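Local coordinates for protein glycoside hydrolase family 31 (Trueperella pyogenes, PDB 5I0F) that degrades cycloalternan, a cyclic glucan, probably by the retaining mechanism of glycoside hydrolase family 31, in which the glycan is held as a covalent intermediate, at residues P148-W153 against K164-I169; V176-R181 against L190-V195; P214-V219 against W226-E231; T236-A241 against I248-D253. One frame throughout, in Å; residues are numbered along the deposited sequence.

Contact 1: residues P148-W153 against K164-I169; sequences PDSPLW and KFALRI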
loop_
_atom_site.group_PDB
_atom_site.type_symbol
_atom_site.label_atom_id
_atom_site.label_comp_id
_atom_site.label_asym_id
_atom_site.label_seq_id
_atom_site.Cartn_x
_atom_site.Cartn_y
_atom_site.Cartn_z
ATOM N N PRO A 148 -12.637 -23.423 20.597
ATOM C CA PRO A 148 -11.446 -24.025 21.221
ATOM C C PRO A 148 -10.900 -25.312 20.590
ATOM O O PRO A 148 -9.705 -25.553 20.691
ATOM C CB PRO A 148 -11.857 -24.244 22.684
ATOM C CG PRO A 148 -13.338 -24.154 22.721
ATOM C CD PRO A 148 -13.795 -23.387 21.518
ATOM N N ASP A 149 -11.730 -26.122 19.942
ATOM C CA ASP A 149 -11.203 -27.327 19.250
ATOM C C ASP A 149 -10.762 -27.069 17.782
ATOM O O ASP A 149 -10.385 -28.005 17.069
ATOM C CB ASP A 149 -12.188 -28.511 19.340
ATOM C CG ASP A 149 -13.449 -28.323 18.478
ATOM O OD1 ASP A 149 -13.623 -27.266 17.815
ATOM O OD2 ASP A 149 -14.285 -29.255 18.460
ATOM N N SER A 150 -10.792 -25.811 17.349
ATOM C CA SER A 150 -10.478 -25.463 15.958
ATOM C C SER A 150 -8.988 -25.467 15.563
ATOM O O SER A 150 -8.689 -25.734 14.412
ATOM C CB SER A 150 -11.137 -24.118 15.600
ATOM O OG SER A 150 -10.474 -23.007 16.196
ATOM N N PRO A 151 -8.043 -25.214 16.494
ATOM C CA PRO A 151 -6.646 -25.123 16.031
ATOM C C PRO A 151 -6.068 -26.360 15.329
ATOM O O PRO A 151 -6.134 -27.469 15.855
ATOM C CB PRO A 151 -5.858 -24.820 17.311
ATOM C CG PRO A 151 -6.839 -24.167 18.213
ATOM C CD PRO A 151 -8.151 -24.855 17.924
ATOM N N LEU A 152 -5.540 -26.165 14.132
ATOM C CA LEU A 152 -4.763 -27.181 13.417
ATOM C C LEU A 152 -3.373 -26.626 13.082
ATOM O O LEU A 152 -3.263 -25.511 12.558
ATOM C CB LEU A 152 -5.481 -27.574 12.135
ATOM C CG LEU A 152 -6.758 -28.416 12.279
ATOM C CD1 LEU A 152 -7.475 -28.519 10.937
ATOM C CD2 LEU A 152 -6.439 -29.792 12.823
ATOM N N TRP A 153 -2.330 -27.415 13.344
ATOM C CA TRP A 153 -0.924 -26.959 13.235
ATOM C C TRP A 153 -0.262 -27.717 12.100
ATOM O O TRP A 153 -0.363 -28.944 12.051
ATOM C CB TRP A 153 -0.185 -27.200 14.560
ATOM C CG TRP A 153 -0.858 -26.542 15.734
ATOM C CD1 TRP A 153 -1.839 -27.069 16.518
ATOM C CD2 TRP A 153 -0.604 -25.224 16.233
ATOM N NE1 TRP A 153 -2.218 -26.157 17.487
ATOM C CE2 TRP A 153 -1.465 -25.020 17.339
ATOM C CE3 TRP A 153 0.300 -24.203 15.876
ATOM C CZ2 TRP A 153 -1.481 -23.823 18.072
ATOM C CZ3 TRP A 153 0.285 -23.015 16.597
ATOM C CH2 TRP A 153 -0.607 -22.835 17.698
ATOM N N LYS A 164 -3.976 -22.872 11.689
ATOM C CA LYS A 164 -5.284 -22.302 11.421
ATOM C C LYS A 164 -6.255 -22.552 12.555
ATOM O O LYS A 164 -6.146 -23.531 13.296
ATOM C CB LYS A 164 -5.848 -22.731 10.065
ATOM C CG LYS A 164 -6.092 -24.191 9.889
ATOM C CD LYS A 164 -6.133 -24.552 8.403
ATOM C CE LYS A 164 -6.378 -26.050 8.267
ATOM N NZ LYS A 164 -6.542 -26.475 6.857
ATOM N N PHE A 165 -7.181 -21.623 12.702
ATOM C CA PHE A 165 -8.182 -21.681 13.764
ATOM C C PHE A 165 -9.391 -20.847 13.345
ATOM O O PHE A 165 -9.352 -20.185 12.303
ATOM C CB PHE A 165 -7.578 -21.234 15.109
ATOM C CG PHE A 165 -7.129 -19.810 15.137
ATOM C CD1 PHE A 165 -5.838 -19.462 14.744
ATOM C CD2 PHE A 165 -8.004 -18.805 15.537
ATOM C CE1 PHE A 165 -5.426 -18.131 14.772
ATOM C CE2 PHE A 165 -7.603 -17.477 15.559
ATOM C CZ PHE A 165 -6.307 -17.140 15.180
ATOM N N ALA A 166 -10.460 -20.909 14.129
ATOM C CA ALA A 166 -11.720 -20.276 13.756
ATOM C C ALA A 166 -12.310 -19.440 14.864
ATOM O O ALA A 166 -12.108 -19.710 16.062
ATOM C CB ALA A 166 -12.727 -21.314 13.305
ATOM N N LEU A 167 -13.048 -18.415 14.434
ATOM C CA LEU A 167 -13.884 -17.605 15.303
ATOM C C LEU A 167 -15.336 -17.670 14.835
ATOM O O LEU A 167 -15.627 -17.678 13.622
ATOM C CB LEU A 167 -13.434 -16.148 15.275
ATOM C CG LEU A 167 -11.957 -15.852 15.489
ATOM C CD1 LEU A 167 -11.768 -14.347 15.389
ATOM C CD2 LEU A 167 -11.495 -16.352 16.841
ATOM N N ARG A 168 -16.256 -17.668 15.801
ATOM C CA ARG A 168 -17.678 -17.693 15.507
ATOM C C ARG A 168 -18.199 -16.300 15.087
ATOM O O ARG A 168 -17.873 -15.303 15.721
ATOM C CB ARG A 168 -18.438 -18.188 16.739
ATOM C CG ARG A 168 -19.914 -18.474 16.486
ATOM C CD ARG A 168 -20.539 -19.271 17.628
ATOM N NE ARG A 168 -20.496 -18.497 18.856
ATOM C CZ ARG A 168 -21.327 -17.498 19.174
ATOM N NH1 ARG A 168 -21.160 -16.873 20.336
ATOM N NH2 ARG A 168 -22.340 -17.126 18.370
ATOM N N ILE A 169 -19.028 -16.256 14.047
ATOM C CA ILE A 169 -19.728 -15.031 13.623
ATOM C C ILE A 169 -21.213 -15.344 13.581
ATOM O O ILE A 169 -21.595 -16.457 13.236
ATOM C CB ILE A 169 -19.195 -14.496 12.259
ATOM C CG1 ILE A 169 -19.891 -13.214 11.825
ATOM C CG2 ILE A 169 -19.317 -15.528 11.135
ATOM C CD1 ILE A 169 -19.152 -12.467 10.713
#
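L152 lays its CD1 methyl against the aliphatic chain of K164, with CE 3.8 Å from CD1, and the two side chains cross obliquely on one face of the sheet. K164 is extended beyond CG, which carries its ammonium past the leucine; W131 lies within cation-pi range of it. Beneath them the backbones form an antiparallel hydrogen-bonded pair: L152 N reaches K164 O at 2.8 Å and K164 N reaches L152 O at 2.9 Å. At P151 the CA-H faces the partner strand, and P151 CA approaches K164 O at 3.2 Å, a CA-H...O contact. One residue earlier, S150 takes over with its side chain. With chi1 at 74°, OG stands between the backbone N and the carbonyl carbon and accepts from A166 N at 2.9 Å, while also bonding to I147 O. A serine hydroxyl thus does the work of a backbone carbonyl, continuing polar pairing where the backbone at D149 and S150 leaves extended geometry.

Contact 2: residues V176-R181 against L190-V195; sequences VGFGER and LRLDSV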
loop_
_atom_site.group_PDB
_atom_site.type_symbol
_atom_site.label_atom_id
_atom_site.label_comp_id
_atom_site.label_asym_id
_atom_site.label_seq_id
_atom_site.Cartn_x
_atom_site.Cartn_y
_atom_site.Cartn_z
ATOM N N VAL A 176 -15.694 -5.489 8.996
ATOM C CA VAL A 176 -15.018 -4.350 8.356
ATOM C C VAL A 176 -13.613 -4.249 8.902
ATOM O O VAL A 176 -13.408 -4.237 10.115
ATOM C CB VAL A 176 -15.773 -3.041 8.590
ATOM C CG1 VAL A 176 -15.034 -1.873 7.954
ATOM C CG2 VAL A 176 -17.183 -3.149 8.036
ATOM N N GLY A 177 -12.646 -4.185 7.992
ATOM C CA GLY A 177 -11.264 -4.028 8.372
ATOM C C GLY A 177 -10.294 -4.661 7.405
ATOM O O GLY A 177 -10.494 -4.656 6.171
ATOM N N PHE A 178 -9.256 -5.232 8.000
ATOM C CA PHE A 178 -8.108 -5.793 7.312
ATOM C C PHE A 178 -7.274 -4.743 6.577
ATOM O O PHE A 178 -6.552 -5.075 5.622
ATOM C CB PHE A 178 -8.528 -6.930 6.382
ATOM C CG PHE A 178 -9.373 -7.982 7.056
ATOM C CD1 PHE A 178 -8.824 -8.818 8.006
ATOM C CD2 PHE A 178 -10.706 -8.154 6.715
ATOM C CE1 PHE A 178 -9.580 -9.785 8.618
ATOM C CE2 PHE A 178 -11.464 -9.144 7.315
ATOM C CZ PHE A 178 -10.909 -9.951 8.278
ATOM N N GLY A 179 -7.359 -3.496 7.059
ATOM C CA GLY A 179 -6.621 -2.375 6.503
ATOM C C GLY A 179 -7.382 -1.704 5.376
ATOM O O GLY A 179 -8.606 -1.766 5.300
ATOM N N GLU A 180 -6.636 -1.052 4.490
ATOM C CA GLU A 180 -7.241 -0.359 3.344
ATOM C C GLU A 180 -7.661 -1.401 2.290
ATOM O O GLU A 180 -6.819 -2.144 1.762
ATOM C CB GLU A 180 -6.250 0.654 2.784
ATOM C CG GLU A 180 -6.689 1.402 1.514
ATOM C CD GLU A 180 -5.588 2.278 0.968
ATOM O OE1 GLU A 180 -4.405 1.818 0.982
ATOM O OE2 GLU A 180 -5.884 3.428 0.515
ATOM N N ARG A 181 -8.960 -1.450 1.991
ATOM C CA ARG A 181 -9.490 -2.399 1.018
ATOM C C ARG A 181 -10.269 -1.660 -0.050
ATOM O O ARG A 181 -10.904 -0.648 0.222
ATOM C CB ARG A 181 -10.363 -3.473 1.697
ATOM C CG ARG A 181 -9.642 -4.284 2.763
ATOM C CD ARG A 181 -8.694 -5.281 2.112
ATOM N NE ARG A 181 -7.684 -5.770 3.031
ATOM C CZ ARG A 181 -6.851 -6.787 2.783
ATOM N NH1 ARG A 181 -6.897 -7.474 1.643
ATOM N NH2 ARG A 181 -5.968 -7.115 3.708
ATOM N N LEU A 190 -15.964 -13.115 1.712
ATOM C CA LEU A 190 -14.748 -13.050 0.926
ATOM C C LEU A 190 -13.632 -13.861 1.578
ATOM O O LEU A 190 -13.638 -14.077 2.803
ATOM C CB LEU A 190 -14.274 -11.591 0.772
ATOM C CG LEU A 190 -15.226 -10.579 0.115
ATOM C CD1 LEU A 190 -14.536 -9.213 -0.021
ATOM C CD2 LEU A 190 -15.728 -11.085 -1.227
ATOM N N ARG A 191 -12.707 -14.313 0.743
ATOM C CA ARG A 191 -11.426 -14.841 1.187
ATOM C C ARG A 191 -10.368 -13.810 0.795
ATOM O O ARG A 191 -10.345 -13.332 -0.343
ATOM C CB ARG A 191 -11.098 -16.180 0.540
ATOM C CG ARG A 191 -12.160 -17.254 0.759
ATOM C CD ARG A 191 -11.823 -18.574 0.065
ATOM N NE ARG A 191 -12.947 -19.499 0.239
ATOM C CZ ARG A 191 -14.055 -19.561 -0.512
ATOM N NH1 ARG A 191 -14.217 -18.791 -1.588
ATOM N NH2 ARG A 191 -15.021 -20.434 -0.188
ATOM N N LEU A 192 -9.499 -13.477 1.728
ATOM C CA LEU A 192 -8.461 -12.470 1.486
ATOM C C LEU A 192 -7.211 -12.781 2.286
ATOM O O LEU A 192 -7.122 -13.821 2.917
ATOM C CB LEU A 192 -9.010 -11.086 1.823
ATOM C CG LEU A 192 -9.394 -10.913 3.289
ATOM C CD1 LEU A 192 -8.946 -9.572 3.789
ATOM C CD2 LEU A 192 -10.872 -11.087 3.520
ATOM N N ASP A 193 -6.228 -11.895 2.248
ATOM C CA ASP A 193 -5.044 -12.048 3.075
ATOM C C ASP A 193 -4.498 -10.668 3.424
ATOM O O ASP A 193 -5.031 -9.658 2.950
ATOM C CB ASP A 193 -4.001 -12.999 2.400
ATOM C CG ASP A 193 -3.274 -12.391 1.186
ATOM O OD1 ASP A 193 -3.712 -11.380 0.591
ATOM O OD2 ASP A 193 -2.205 -12.948 0.819
ATOM N N SER A 194 -3.513 -10.639 4.312
ATOM C CA SER A 194 -2.853 -9.426 4.735
ATOM C C SER A 194 -1.350 -9.567 4.553
ATOM O O SER A 194 -0.641 -10.095 5.440
ATOM C CB SER A 194 -3.231 -9.072 6.183
ATOM O OG SER A 194 -4.580 -8.565 6.181
ATOM N N VAL A 195 -0.894 -9.121 3.377
ATOM C CA VAL A 195 0.515 -9.071 3.001
ATOM C C VAL A 195 0.727 -7.774 2.227
ATOM O O VAL A 195 -0.071 -7.430 1.356
ATOM C CB VAL A 195 0.964 -10.322 2.197
ATOM C CG1 VAL A 195 0.253 -10.468 0.854
ATOM C CG2 VAL A 195 2.476 -10.319 1.985
HETATM O O HOH W 1 -5.873 -9.814 0.064
#
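R181 spreads its guanidinium over L192, whose CD1 methyl sits 3.6 Å above the centre of one face. The same methyl touches F178 at CG, 3.7 Å away, the two side chains crossing at about a right angle, so one leucine branch fills the junction between an aromatic ring and a cation. This is the tightly packed part of the contact. The edge of the guanidinium is equally occupied. NE and NH2 grip F178 O side-on, each at 2.9 Å, with that oxygen only 3° out of the guanidinium plane. NH2 also donates to D193 O across the contact at 2.8 Å, whereas the bond from NH1 to the same oxygen is weak. The chain bends at chi2 (-75°), which places CD for this return toward its own segment.

The looser side lies beyond NH1, where direct pairing gives way to water 1: the water accepts from NH1 and from D193 N, each at 3.0 Å. The D193 carboxylate remains 5.1 Å from NH1, measured to OD1, and is held instead by R235 and Y13; its charge may still help to balance the arginine. S194 OG bonds to M213 O. A strand that turns a corner at F178 thereby meets strand 191-194 of the opposing sheet, a side-chain junction at the edges of the two layers of a beta-sandwich.

Contact 3: residues P214-V219 against W226-E231; sequences PFAQVV and WGFHVE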
loop_
_atom_site.group_PDB
_atom_site.type_symbol
_atom_site.label_atom_id
_atom_site.label_comp_id
_atom_site.label_asym_id
_atom_site.label_seq_id
_atom_site.Cartn_x
_atom_site.Cartn_y
_atom_site.Cartn_z
ATOM N N PRO A 214 -3.723 -7.182 10.025
ATOM C CA PRO A 214 -4.362 -8.411 10.492
ATOM C C PRO A 214 -5.350 -8.128 11.628
ATOM O O PRO A 214 -5.196 -8.641 12.739
ATOM C CB PRO A 214 -3.177 -9.260 10.934
ATOM C CG PRO A 214 -2.183 -8.240 11.453
ATOM C CD PRO A 214 -2.348 -7.050 10.545
ATOM N N PHE A 215 -6.377 -7.354 11.308
ATOM C CA PHE A 215 -7.343 -6.822 12.281
ATOM C C PHE A 215 -8.649 -6.581 11.567
ATOM O O PHE A 215 -8.642 -6.149 10.402
ATOM C CB PHE A 215 -6.861 -5.485 12.895
ATOM C CG PHE A 215 -7.988 -4.603 13.414
ATOM C CD1 PHE A 215 -8.527 -4.808 14.673
ATOM C CD2 PHE A 215 -8.515 -3.588 12.633
ATOM C CE1 PHE A 215 -9.573 -4.028 15.136
ATOM C CE2 PHE A 215 -9.571 -2.802 13.089
ATOM C CZ PHE A 215 -10.082 -3.013 14.356
ATOM N N ALA A 216 -9.757 -6.830 12.258
ATOM C CA ALA A 216 -11.089 -6.430 11.781
ATOM C C ALA A 216 -12.051 -6.274 12.945
ATOM O O ALA A 216 -11.866 -6.872 13.999
ATOM C CB ALA A 216 -11.632 -7.452 10.791
ATOM N N GLN A 217 -13.075 -5.461 12.742
ATOM C CA GLN A 217 -14.172 -5.345 13.694
ATOM C C GLN A 217 -15.384 -6.053 13.123
ATOM O O GLN A 217 -15.534 -6.180 11.899
ATOM C CB GLN A 217 -14.457 -3.886 14.074
ATOM C CG GLN A 217 -14.867 -2.948 12.970
ATOM C CD GLN A 217 -13.924 -1.742 12.879
ATOM O OE1 GLN A 217 -13.966 -0.825 13.704
ATOM N NE2 GLN A 217 -13.055 -1.754 11.878
ATOM N N VAL A 218 -16.219 -6.555 14.026
ATOM C CA VAL A 218 -17.373 -7.356 13.661
ATOM C C VAL A 218 -18.551 -6.698 14.344
ATOM O O VAL A 218 -18.572 -6.583 15.570
ATOM C CB VAL A 218 -17.220 -8.811 14.110
ATOM C CG1 VAL A 218 -18.421 -9.627 13.644
ATOM C CG2 VAL A 218 -15.917 -9.438 13.602
ATOM N N VAL A 219 -19.514 -6.241 13.552
ATOM C CA VAL A 219 -20.555 -5.335 14.042
ATOM C C VAL A 219 -21.911 -5.958 13.762
ATOM O O VAL A 219 -22.174 -6.356 12.634
ATOM C CB VAL A 219 -20.455 -3.948 13.365
ATOM C CG1 VAL A 219 -21.448 -2.973 13.984
ATOM C CG2 VAL A 219 -19.038 -3.414 13.505
ATOM N N TRP A 226 -17.518 -6.411 18.286
ATOM C CA TRP A 226 -16.301 -6.989 18.832
ATOM C C TRP A 226 -15.221 -6.949 17.753
ATOM O O TRP A 226 -15.490 -6.581 16.615
ATOM C CB TRP A 226 -16.536 -8.405 19.357
ATOM C CG TRP A 226 -16.989 -9.384 18.347
ATOM C CD1 TRP A 226 -18.262 -9.548 17.876
ATOM C CD2 TRP A 226 -16.192 -10.380 17.702
ATOM N NE1 TRP A 226 -18.297 -10.573 16.965
ATOM C CE2 TRP A 226 -17.042 -11.098 16.835
ATOM C CE3 TRP A 226 -14.831 -10.718 17.744
ATOM C CZ2 TRP A 226 -16.575 -12.134 16.021
ATOM C CZ3 TRP A 226 -14.380 -11.761 16.942
ATOM C CH2 TRP A 226 -15.244 -12.455 16.099
ATOM N N GLY A 227 -13.999 -7.293 18.098
ATOM C CA GLY A 227 -12.943 -7.258 17.079
ATOM C C GLY A 227 -11.792 -8.129 17.474
ATOM O O GLY A 227 -11.719 -8.603 18.616
ATOM N N PHE A 228 -10.897 -8.342 16.522
ATOM C CA PHE A 228 -9.741 -9.185 16.751
ATOM C C PHE A 228 -8.542 -8.673 15.979
ATOM O O PHE A 228 -8.693 -8.051 14.931
ATOM C CB PHE A 228 -10.039 -10.623 16.361
ATOM C CG PHE A 228 -10.381 -10.805 14.918
ATOM C CD1 PHE A 228 -11.704 -10.639 14.472
ATOM C CD2 PHE A 228 -9.402 -11.187 14.000
ATOM C CE1 PHE A 228 -12.024 -10.795 13.138
ATOM C CE2 PHE A 228 -9.724 -11.347 12.659
ATOM C CZ PHE A 228 -11.036 -11.150 12.227
ATOM N N HIS A 229 -7.364 -8.970 16.513
ATOM C CA HIS A 229 -6.107 -8.562 15.924
ATOM C C HIS A 229 -5.131 -9.682 16.145
ATOM O O HIS A 229 -4.797 -9.986 17.283
ATOM C CB HIS A 229 -5.622 -7.252 16.545
ATOM C CG HIS A 229 -4.178 -6.930 16.276
ATOM N ND1 HIS A 229 -3.346 -6.428 17.247
ATOM C CD2 HIS A 229 -3.423 -7.046 15.157
ATOM C CE1 HIS A 229 -2.145 -6.232 16.740
ATOM N NE2 HIS A 229 -2.165 -6.592 15.467
ATOM N N VAL A 230 -4.680 -10.307 15.065
ATOM C CA VAL A 230 -3.662 -11.327 15.183
ATOM C C VAL A 230 -2.350 -10.539 15.345
ATOM O O VAL A 230 -1.955 -9.829 14.436
ATOM C CB VAL A 230 -3.609 -12.256 13.952
ATOM C CG1 VAL A 230 -2.615 -13.399 14.173
ATOM C CG2 VAL A 230 -4.993 -12.814 13.623
ATOM N N GLU A 231 -1.707 -10.644 16.508
ATOM C CA GLU A 231 -0.541 -9.812 16.821
ATOM C C GLU A 231 0.729 -10.396 16.216
ATOM O O GLU A 231 1.511 -11.077 16.869
ATOM C CB GLU A 231 -0.376 -9.550 18.334
ATOM C CG GLU A 231 0.468 -8.287 18.596
ATOM C CD GLU A 231 0.540 -7.890 20.058
ATOM O OE1 GLU A 231 1.653 -7.747 20.582
ATOM O OE2 GLU A 231 -0.496 -7.726 20.708
#
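The W226 indole carries V218 over one face: CB stands 3.7 Å from the centroid of the five-membered ring and 21° off its normal, a CH-pi contact offset toward the rim. With chi1 at 61°, W226 CG lies between the backbone N and the carbonyl carbon, and the two side chains run side by side. The F228 ring meets V218 CG2 at its edge, 4.1 Å from CE1, and its CZ touches A216 CB. On the other face of the sheet the F215 ring has H229 CB at its edge, and F280 stacks on it. The imidazole of H229 takes P214 O at its edge, in plane, CD2 lying 3.4 Å from that oxygen, while E231 CA stands over one face. Backbone bonds A216 N to F228 O and F228 N to A216 O, both 3.1 Å, hold the register. Strand axes 4.5 Å apart at 166° are antiparallel, and their short connection makes a beta hairpin, whose F228 face packs on strand 247-253 in a beta-sandwich.

Contact 4: residues T236-A241 against I248-D253; sequences TWYDVA and ILIEVD. With CA (calcium ion), chain K.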
loop_
_atom_site.group_PDB
_atom_site.type_symbol
_atom_site.label_atom_id
_atom_site.label_comp_id
_atom_site.label_asym_id
_atom_site.label_seq_id
_atom_site.Cartn_x
_atom_site.Cartn_y
_atom_site.Cartn_z
ATOM N N THR A 236 -1.003 -13.402 7.036
ATOM C CA THR A 236 -2.209 -14.041 7.528
ATOM C C THR A 236 -3.234 -14.097 6.413
ATOM O O THR A 236 -3.219 -13.265 5.507
ATOM C CB THR A 236 -2.816 -13.301 8.740
ATOM O OG1 THR A 236 -2.954 -11.906 8.444
ATOM C CG2 THR A 236 -1.925 -13.449 9.956
ATOM N N TRP A 237 -4.115 -15.089 6.498
ATOM C CA TRP A 237 -5.187 -15.309 5.530
ATOM C C TRP A 237 -6.518 -15.429 6.289
ATOM O O TRP A 237 -6.554 -15.905 7.454
ATOM C CB TRP A 237 -4.947 -16.597 4.759
ATOM C CG TRP A 237 -3.738 -16.670 3.875
ATOM C CD1 TRP A 237 -3.716 -16.530 2.515
ATOM C CD2 TRP A 237 -2.406 -16.990 4.264
ATOM N NE1 TRP A 237 -2.448 -16.721 2.037
ATOM C CE2 TRP A 237 -1.622 -17.007 3.090
ATOM C CE3 TRP A 237 -1.795 -17.277 5.498
ATOM C CZ2 TRP A 237 -0.246 -17.290 3.104
ATOM C CZ3 TRP A 237 -0.423 -17.562 5.515
ATOM C CH2 TRP A 237 0.334 -17.569 4.323
ATOM N N TYR A 238 -7.596 -15.011 5.626
ATOM C CA TYR A 238 -8.941 -14.915 6.225
ATOM C C TYR A 238 -9.972 -15.455 5.249
ATOM O O TYR A 238 -10.038 -15.013 4.082
ATOM C CB TYR A 238 -9.284 -13.449 6.623
ATOM C CG TYR A 238 -8.224 -12.876 7.523
ATOM C CD1 TYR A 238 -8.258 -13.109 8.895
ATOM C CD2 TYR A 238 -7.138 -12.168 7.002
ATOM C CE1 TYR A 238 -7.247 -12.640 9.717
ATOM C CE2 TYR A 238 -6.121 -11.697 7.817
ATOM C CZ TYR A 238 -6.184 -11.940 9.170
ATOM O OH TYR A 238 -5.202 -11.481 9.988
ATOM N N ASP A 239 -10.746 -16.432 5.712
ATOM C CA ASP A 239 -11.928 -16.927 5.017
ATOM C C ASP A 239 -13.098 -16.451 5.862
ATOM O O ASP A 239 -13.392 -17.019 6.934
ATOM C CB ASP A 239 -11.860 -18.453 4.921
ATOM C CG ASP A 239 -12.980 -19.051 4.105
ATOM O OD1 ASP A 239 -14.140 -18.659 4.249
ATOM O OD2 ASP A 239 -12.695 -19.953 3.317
ATOM N N VAL A 240 -13.718 -15.367 5.417
ATOM C CA VAL A 240 -14.635 -14.623 6.261
ATOM C C VAL A 240 -16.041 -15.158 6.027
ATOM O O VAL A 240 -16.878 -14.530 5.369
ATOM C CB VAL A 240 -14.558 -13.109 6.045
ATOM C CG1 VAL A 240 -15.351 -12.378 7.129
ATOM C CG2 VAL A 240 -13.097 -12.645 6.062
ATOM N N ALA A 241 -16.278 -16.338 6.580
ATOM C CA ALA A 241 -17.567 -17.002 6.444
ATOM C C ALA A 241 -17.963 -17.249 4.982
ATOM O O ALA A 241 -19.152 -17.112 4.625
ATOM C CB ALA A 241 -18.656 -16.219 7.193
ATOM N N ILE A 248 -15.249 -17.456 10.767
ATOM C CA ILE A 248 -14.064 -16.765 10.243
ATOM C C ILE A 248 -12.878 -17.706 10.464
ATOM O O ILE A 248 -12.459 -17.927 11.597
ATOM C CB ILE A 248 -13.827 -15.413 10.946
ATOM C CG1 ILE A 248 -15.087 -14.535 10.845
ATOM C CG2 ILE A 248 -12.622 -14.709 10.351
ATOM C CD1 ILE A 248 -14.965 -13.172 11.487
ATOM N N LEU A 249 -12.359 -18.272 9.382
ATOM C CA LEU A 249 -11.190 -19.140 9.442
ATOM C C LEU A 249 -9.958 -18.281 9.223
ATOM O O LEU A 249 -9.888 -17.536 8.238
ATOM C CB LEU A 249 -11.254 -20.214 8.361
ATOM C CG LEU A 249 -12.584 -20.947 8.189
ATOM C CD1 LEU A 249 -12.474 -21.985 7.078
ATOM C CD2 LEU A 249 -13.029 -21.584 9.491
ATOM N N ILE A 250 -9.008 -18.377 10.151
ATOM C CA ILE A 250 -7.800 -17.564 10.153
ATOM C C ILE A 250 -6.639 -18.522 10.014
ATOM O O ILE A 250 -6.573 -19.506 10.747
ATOM C CB ILE A 250 -7.679 -16.771 11.474
ATOM C CG1 ILE A 250 -8.881 -15.828 11.608
ATOM C CG2 ILE A 250 -6.389 -15.937 11.522
ATOM C CD1 ILE A 250 -8.896 -15.016 12.876
ATOM N N GLU A 251 -5.726 -18.235 9.094
ATOM C CA GLU A 251 -4.488 -18.989 8.949
ATOM C C GLU A 251 -3.311 -18.014 9.092
ATOM O O GLU A 251 -3.340 -16.911 8.561
ATOM C CB GLU A 251 -4.473 -19.720 7.613
ATOM C CG GLU A 251 -3.362 -20.740 7.461
ATOM C CD GLU A 251 -3.635 -21.796 6.382
ATOM O OE1 GLU A 251 -2.651 -22.419 5.914
ATOM O OE2 GLU A 251 -4.809 -22.012 5.999
ATOM N N VAL A 252 -2.286 -18.440 9.824
ATOM C CA VAL A 252 -1.202 -17.581 10.243
ATOM C C VAL A 252 0.120 -18.263 9.903
ATOM O O VAL A 252 0.344 -19.437 10.270
ATOM C CB VAL A 252 -1.279 -17.348 11.766
ATOM C CG1 VAL A 252 -0.188 -16.409 12.233
ATOM C CG2 VAL A 252 -2.660 -16.839 12.171
ATOM N N ASP A 253 0.994 -17.551 9.204
ATOM C CA ASP A 253 2.380 -18.015 8.998
ATOM C C ASP A 253 3.134 -17.932 10.329
ATOM O O ASP A 253 2.970 -16.963 11.086
ATOM C CB ASP A 253 3.064 -17.188 7.907
ATOM C CG ASP A 253 4.525 -17.531 7.728
ATOM O OD1 ASP A 253 4.870 -18.728 7.661
ATOM O OD2 ASP A 253 5.369 -16.597 7.669
HETATM CA CA CA K . 7.353 -18.195 8.275
HETATM O O HOH W 2 9.729 -18.839 8.471
HETATM O O HOH W 3 6.852 -20.678 8.455
HETATM O O HOH W 4 7.539 -17.954 5.962
#
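W237 brings the six-membered end of its indole edge-on to the partner strand, CE3 lying 3.5 Å from E251 O and CZ3 near D253 N. On the same face D239 and L249 meet CB to CB at 3.9 Å. The opposite face is mostly apolar: Y238 CE1 touches I250 CG2, also at 3.9 Å, the tyrosine slanting across the isoleucine, while T236 and V252 lie side by side. Farther out the Y238 phenol OH donates to T236 OG1 at 2.8 Å, tying the ring end to its own strand.

These positions are set by two hydrogen-bonded pairs, W237 with E251 and D239 with L249; D239 N lies 2.9 Å from L249 O. At the end of strand 247-253, D253 binds a calcium ion through both OD1 and OD2, each at 2.6 Å; three waters, L254 O and D486 complete the site. Polar ends also reach outward, E251 to R162 and D239 to T243 and R191. The hairpin lies between strand 160-168 and the edge strand 191-194, with its Y238 and I250 face against strand 225-230.

The four contacts follow in series along the chain, without nesting or crossing. Contact 1 closes the turn between strands 152-155 and 160-168. Contact 2 closes a loop from the corner at F178 in strand 174-179 to strand 191-194, joining strands of different sheets. Contacts 3 and 4 each close a short hairpin, 212-219 with 225-230 and 236-240 with 247-253. Sheet pairing interleaves them: contact 4 takes strand 160-168 of contact 1 on one side, through F165 O to I250 N, and strand 191-194 of contact 2 on the other, while F178 pairs with F215 of contact 3. Contact 3 meets contacts 1 and 4 face to face, L167 and I250 packing on F228, so two sheets become one sandwich.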